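PDB 6ZD1: telomerase reverse transcriptase from Candida tropicalis MYA-3404, which probably acts as an RNA-directed DNA polymerase that lengthens telomeres by copying a template in the telomerase RNA into short repeats at chromosome ends. Local coordinates for residues 171-174 with 175-179; 84-87 with 88-92; 557-560 with 561-564. All coordinates share one frame; numbering follows the deposited sequence.

Contact 1. Residues 171-174 with 175-179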
# COMPACT_ATOMS: atom_id res chain seq x y z
N LEU A 171 -3.18 -10.17 23.62
CA LEU A 171 -4.45 -9.73 24.19
C LEU A 171 -5.13 -8.68 23.32
O LEU A 171 -6.24 -8.90 22.82
CB LEU A 171 -4.22 -9.18 25.61
CG LEU A 171 -3.93 -10.24 26.66
CD1 LEU A 171 -3.80 -9.61 28.03
CD2 LEU A 171 -5.05 -11.26 26.65
N VAL A 172 -4.46 -7.54 23.09
CA VAL A 172 -5.11 -6.44 22.39
C VAL A 172 -5.48 -6.84 20.97
O VAL A 172 -6.60 -6.61 20.51
CB VAL A 172 -4.21 -5.19 22.41
CG1 VAL A 172 -4.84 -4.07 21.58
CG2 VAL A 172 -3.98 -4.73 23.84
N LYS A 173 -4.56 -7.51 20.27
CA LYS A 173 -4.80 -7.83 18.87
C LYS A 173 -5.93 -8.85 18.72
O LYS A 173 -6.79 -8.71 17.84
CB LYS A 173 -3.52 -8.34 18.21
CG LYS A 173 -3.68 -8.77 16.76
CD LYS A 173 -2.41 -9.42 16.24
CE LYS A 173 -1.39 -8.38 15.82
NZ LYS A 173 -1.84 -7.68 14.59
N ASN A 174 -5.95 -9.88 19.57
CA ASN A 174 -7.01 -10.88 19.45
C ASN A 174 -8.37 -10.30 19.79
O ASN A 174 -9.38 -10.71 19.20
CB ASN A 174 -6.71 -12.08 20.35
CG ASN A 174 -5.53 -12.89 19.84
OD1 ASN A 174 -5.12 -12.75 18.69
ND2 ASN A 174 -4.99 -13.75 20.70
N ILE A 175 -8.43 -9.35 20.73
CA ILE A 175 -9.69 -8.68 21.01
C ILE A 175 -10.21 -7.98 19.76
O ILE A 175 -11.39 -8.09 19.41
CB ILE A 175 -9.51 -7.69 22.18
CG1 ILE A 175 -9.27 -8.46 23.48
CG2 ILE A 175 -10.71 -6.76 22.29
CD1 ILE A 175 -8.68 -7.61 24.57
N VAL A 176 -9.32 -7.29 19.04
CA VAL A 176 -9.71 -6.64 17.80
C VAL A 176 -10.16 -7.67 16.78
O VAL A 176 -11.19 -7.51 16.11
CB VAL A 176 -8.55 -5.79 17.24
CG1 VAL A 176 -8.91 -5.24 15.87
CG2 VAL A 176 -8.21 -4.66 18.21
N ARG A 177 -9.39 -8.76 16.65
CA ARG A 177 -9.77 -9.80 15.70
C ARG A 177 -11.05 -10.50 16.12
O ARG A 177 -11.80 -10.98 15.26
CB ARG A 177 -8.63 -10.82 15.57
CG ARG A 177 -7.36 -10.28 14.92
CD ARG A 177 -6.32 -11.37 14.78
NE ARG A 177 -6.83 -12.53 14.04
CZ ARG A 177 -6.70 -12.70 12.73
NH1 ARG A 177 -6.06 -11.80 12.00
NH2 ARG A 177 -7.21 -13.78 12.15
N ALA A 178 -11.34 -10.53 17.42
CA ALA A 178 -12.54 -11.20 17.90
C ALA A 178 -13.81 -10.47 17.48
O ALA A 178 -14.83 -11.10 17.18
CB ALA A 178 -12.49 -11.34 19.42
N PHE A 179 -13.77 -9.14 17.46
CA PHE A 179 -14.98 -8.35 17.26
C PHE A 179 -15.07 -7.66 15.91
O PHE A 179 -16.18 -7.47 15.41
CB PHE A 179 -15.12 -7.30 18.37
CG PHE A 179 -15.39 -7.88 19.73
CD1 PHE A 179 -16.65 -8.33 20.08
CD2 PHE A 179 -14.37 -7.99 20.67
CE1 PHE A 179 -16.90 -8.87 21.33
CE2 PHE A 179 -14.61 -8.53 21.92
CZ PHE A 179 -15.87 -8.97 22.25

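Contact 2. Residues 84-87 with 88-92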
# COMPACT_ATOMS: atom_id res chain seq x y z
N GLU A 84 -13.32 2.15 23.75
CA GLU A 84 -14.00 1.88 25.01
C GLU A 84 -14.18 0.38 25.22
O GLU A 84 -13.96 -0.13 26.32
CB GLU A 84 -15.35 2.60 25.05
CG GLU A 84 -16.05 2.52 26.40
CD GLU A 84 -17.36 3.30 26.43
OE1 GLU A 84 -17.83 3.71 25.35
OE2 GLU A 84 -17.91 3.50 27.54
N VAL A 85 -14.58 -0.35 24.16
CA VAL A 85 -14.74 -1.80 24.27
C VAL A 85 -13.41 -2.45 24.64
O VAL A 85 -13.34 -3.31 25.52
CB VAL A 85 -15.31 -2.38 22.97
CG1 VAL A 85 -15.25 -3.90 23.01
CG2 VAL A 85 -16.75 -1.92 22.78
N VAL A 86 -12.34 -2.07 23.94
CA VAL A 86 -11.03 -2.67 24.18
C VAL A 86 -10.59 -2.44 25.62
O VAL A 86 -10.16 -3.37 26.31
CB VAL A 86 -10.00 -2.13 23.17
CG1 VAL A 86 -8.61 -2.63 23.52
CG2 VAL A 86 -10.39 -2.56 21.76
N LEU A 87 -10.69 -1.19 26.09
CA LEU A 87 -10.23 -0.89 27.45
C LEU A 87 -11.11 -1.54 28.50
O LEU A 87 -10.63 -1.90 29.58
CB LEU A 87 -10.18 0.63 27.66
CG LEU A 87 -9.18 1.38 26.77
CD1 LEU A 87 -9.13 2.86 27.14
CD2 LEU A 87 -7.80 0.74 26.86
N ILE A 88 -12.40 -1.71 28.21
CA ILE A 88 -13.29 -2.40 29.14
C ILE A 88 -12.89 -3.86 29.26
O ILE A 88 -12.88 -4.43 30.37
CB ILE A 88 -14.76 -2.24 28.70
CG1 ILE A 88 -15.27 -0.84 29.07
CG2 ILE A 88 -15.64 -3.32 29.30
CD1 ILE A 88 -16.69 -0.57 28.62
N ILE A 89 -12.54 -4.50 28.14
CA ILE A 89 -12.04 -5.87 28.19
C ILE A 89 -10.72 -5.92 28.96
O ILE A 89 -10.52 -6.77 29.84
CB ILE A 89 -11.88 -6.45 26.78
CG1 ILE A 89 -13.18 -6.33 25.99
CG2 ILE A 89 -11.46 -7.91 26.85
CD1 ILE A 89 -14.17 -7.41 26.28
N MSE A 90 -9.81 -5.00 28.66
CA MSE A 90 -8.50 -4.97 29.30
C MSE A 90 -8.61 -4.75 30.80
O MSE A 90 -7.87 -5.35 31.58
CB MSE A 90 -7.63 -3.87 28.68
CG MSE A 90 -7.22 -4.15 27.23
SE MSE A 90 -6.34 -5.87 27.02
CE MSE A 90 -4.84 -5.57 28.23
N GLY A 91 -9.55 -3.90 31.21
CA GLY A 91 -9.77 -3.70 32.63
C GLY A 91 -10.23 -4.97 33.32
O GLY A 91 -9.71 -5.35 34.37
N LYS A 92 -11.20 -5.66 32.72
CA LYS A 92 -11.66 -6.94 33.26
C LYS A 92 -10.54 -7.98 33.24
O LYS A 92 -10.41 -8.78 34.18
CB LYS A 92 -12.88 -7.44 32.49
CG LYS A 92 -14.17 -6.71 32.82
CD LYS A 92 -15.29 -7.12 31.86
CE LYS A 92 -16.57 -7.48 32.61
NZ LYS A 92 -16.45 -8.74 33.40

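Contact 3. Residues 557-560 with 561-564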
# COMPACT_ATOMS: atom_id res chain seq x y z
N ASP A 557 -2.95 21.20 -7.96
CA ASP A 557 -3.74 22.37 -8.32
C ASP A 557 -3.02 23.08 -9.46
O ASP A 557 -1.88 23.52 -9.29
CB ASP A 557 -3.91 23.31 -7.13
CG ASP A 557 -5.18 23.05 -6.35
OD1 ASP A 557 -5.92 22.12 -6.74
OD2 ASP A 557 -5.43 23.77 -5.37
N ILE A 558 -3.67 23.16 -10.61
CA ILE A 558 -3.06 23.70 -11.82
C ILE A 558 -3.82 24.96 -12.23
O ILE A 558 -5.03 24.90 -12.49
CB ILE A 558 -3.04 22.68 -12.96
CG1 ILE A 558 -2.30 21.41 -12.52
CG2 ILE A 558 -2.39 23.28 -14.20
CD1 ILE A 558 -2.37 20.29 -13.53
N ASN A 559 -3.11 26.08 -12.30
CA ASN A 559 -3.69 27.34 -12.76
C ASN A 559 -3.62 27.40 -14.28
O ASN A 559 -2.53 27.33 -14.86
CB ASN A 559 -2.96 28.53 -12.13
CG ASN A 559 -3.69 29.85 -12.35
OD1 ASN A 559 -4.06 30.19 -13.48
ND2 ASN A 559 -3.91 30.59 -11.28
N CYS A 560 -4.78 27.53 -14.92
CA CYS A 560 -4.86 27.53 -16.37
C CYS A 560 -4.21 28.76 -16.99
O CYS A 560 -3.82 28.72 -18.16
CB CYS A 560 -6.33 27.46 -16.80
SG CYS A 560 -6.61 27.33 -18.58
N LEU A 561 -4.10 29.85 -16.24
CA LEU A 561 -3.63 31.13 -16.76
C LEU A 561 -2.11 31.25 -16.71
O LEU A 561 -1.51 31.81 -17.63
CB LEU A 561 -4.27 32.27 -15.98
CG LEU A 561 -4.35 33.60 -16.72
CD1 LEU A 561 -5.15 33.43 -18.00
CD2 LEU A 561 -4.97 34.65 -15.83
N THR A 562 -1.49 30.78 -15.63
CA THR A 562 -0.05 30.90 -15.45
C THR A 562 0.67 29.56 -15.43
O THR A 562 1.91 29.54 -15.35
CB THR A 562 0.27 31.66 -14.16
OG1 THR A 562 -0.25 30.93 -13.04
CG2 THR A 562 -0.37 33.04 -14.19
N LEU A 563 -0.05 28.44 -15.50
CA LEU A 563 0.54 27.10 -15.42
C LEU A 563 1.31 26.91 -14.11
O LEU A 563 2.37 26.30 -14.07
CB LEU A 563 1.41 26.78 -16.63
CG LEU A 563 0.65 26.40 -17.91
CD1 LEU A 563 1.60 25.83 -18.96
CD2 LEU A 563 -0.47 25.42 -17.62
N ASP A 564 0.77 27.48 -13.03
CA ASP A 564 1.27 27.20 -11.69
C ASP A 564 0.77 25.82 -11.25
O ASP A 564 -0.41 25.51 -11.39
CB ASP A 564 0.80 28.27 -10.72
CG ASP A 564 1.35 28.09 -9.32
OD1 ASP A 564 2.49 28.55 -9.07
OD2 ASP A 564 0.66 27.48 -8.48

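Contact 1. Residues 171-174 with 175-179
Leu171, Val172, Lys173 and Asn174 each give a carbonyl oxygen to the amide four residues on, in Ile175, Val176, Arg177 and Ala178, which is the i to i+4 ladder of an alpha helix. These are the closing turns of helix 158-179, within the telomerase RNA-binding domain. The ladder is regular until its end: Arg177 N to Lys173 O spans 2.9 Å, with 162° at the hydrogen, whereas Ala178 N to Asn174 O is 2.7 Å but bent, with 133° at the hydrogen.

The side chains of the second segment mostly meet carbonyl oxygens one turn back. Ile175 has CG1 turned beside its own backbone N (chi1 -69°), which brings CG1 to 3.1 Å from Leu171 O, and CD1 lies against the same oxygen, 3.3 Å from it. In Val176 a single methyl does the touching, with CG2 at 3.4 Å from Val172 O. Ile175 and Val172 face helix 79-93, and Val172 and Val176 cover part of helix 104-117, so one side of the helix is built into the domain core.

The other side is polar. Lys173 runs out extended over its first two torsions, then bends, and its NZ is hydrogen-bonded to Ala120 O. The chains of Lys173 and Arg177 touch lower down, Lys173 CG being 4.2 Å from Arg177 CD, while Lys173 NZ and Arg177 NH1 stay 6.4 Å apart. Nearer the backbone, Arg177 CG rests 3.4 Å from Lys173 O.

Contact 2. Residues 84-87 with 88-92
Glu84 and Ile88 run alongside each other in the same direction, their contact being one of hydrocarbon on hydrocarbon. The methylene CG of Glu84 comes within 3.9 Å of the terminal methyl CD1 of Ile88. Two torsion settings produce this: Glu84 places CG opposite its backbone N (chi1 -172°) and runs on extended, while Ile88 turns CG1 back beside its own N (chi1 -77°). That turn also sets Ile88 CG1 3.1 Å from Glu84 O, close beside the carbonyl to which Ile88 N is hydrogen-bonded at 2.9 Å. The carboxylate lies beyond this apolar portion, and its OE1 makes a long, weak ion pair with Arg81.

Val85 and Ile89 repeat the one-turn spacing more loosely, with Val85 CG1 and Ile89 CG1 4.4 Å apart. Such i to i+4 pairing is that of an alpha helix, here the middle and later turns of helix 79-93 in the telomerase RNA-binding domain. Its sides meet different neighbours: Val85, Ile88 and Ile89 lean on helix 53-60, where Tyr60 touches the first two, whereas Val86 packs against Ile112 and Leu116 of helix 104-117.

Val86 and Met90, a selenomethionine, form the third pair. Val86 CG1 stands 4.2 Å from Met90 CG, and that CG sits 3.2 Å from Val86 O. Beyond CG, the selenium of Met90 is carried off from Val86 toward helix 158-179 and Trp99. Leu87 touches Gln109 of helix 104-117 and meets the following turn through its backbone, Gly91 N donating to Leu87 O over 2.8 Å.

Contact 3. Residues 557-560 with 561-564
Asn559 reaches across the turn toward Leu561 and Thr562, and its side chain organises the loop. CB lies 3.7 Å from Thr562 OG1 and, across the pair that closes the hairpin loop, 4.0 Å from Asp564 CB. CG, set opposite the backbone N (chi1 -169°), is likewise 3.7 Å from Thr562 OG1, the two side chains crossing at a slant. At the tip, OD1 accepts from Leu561 N at 2.8 Å, in the plane of the amide carbonyl, and takes a second, weak bond from Thr562 N at 3.4 Å. The Leu561 bond, helped by the weak one from Thr562, probably holds the amide in this rotation.

The backbone of Asn559 closes the loop as well. Its N donates to Asp564 O at 2.9 Å, and its O receives a weak bond from Leu563 N. Leu563 has a left-handed conformation (phi 58°), which turns the chain back. Its side chain packs on Phe319 and Met335.

The whole is an Asx turn within a four-residue beta-hairpin loop linking strands 556-559 and 565-567, the turn of what is, from its sequence and topology, probably the primer-grip hairpin (motif E) of the reverse transcriptase domain.

How the contacts relate
Contact 2 comes first along the chain, then contact 1, then contact 3. The first two belong to separate helices of the RNA-binding domain, 79-93 and 158-179, with centres 11 Å apart, and they pack directly: Ile175 CD1 is 3.6 Å from Ile89 CG2 and 3.8 Å from Met90 SE. Segments 84-92 and 171-179 therefore supply two sides of one helical core. Contact 3, on a hairpin of the three-stranded antiparallel sheet, stands apart, its centre about 49 Å from that of contact 1 and 52 Å from that of contact 2. Contacts 1 and 3 flank the chain's centre on opposite sides, consistent with separate RNA-binding and polymerase regions.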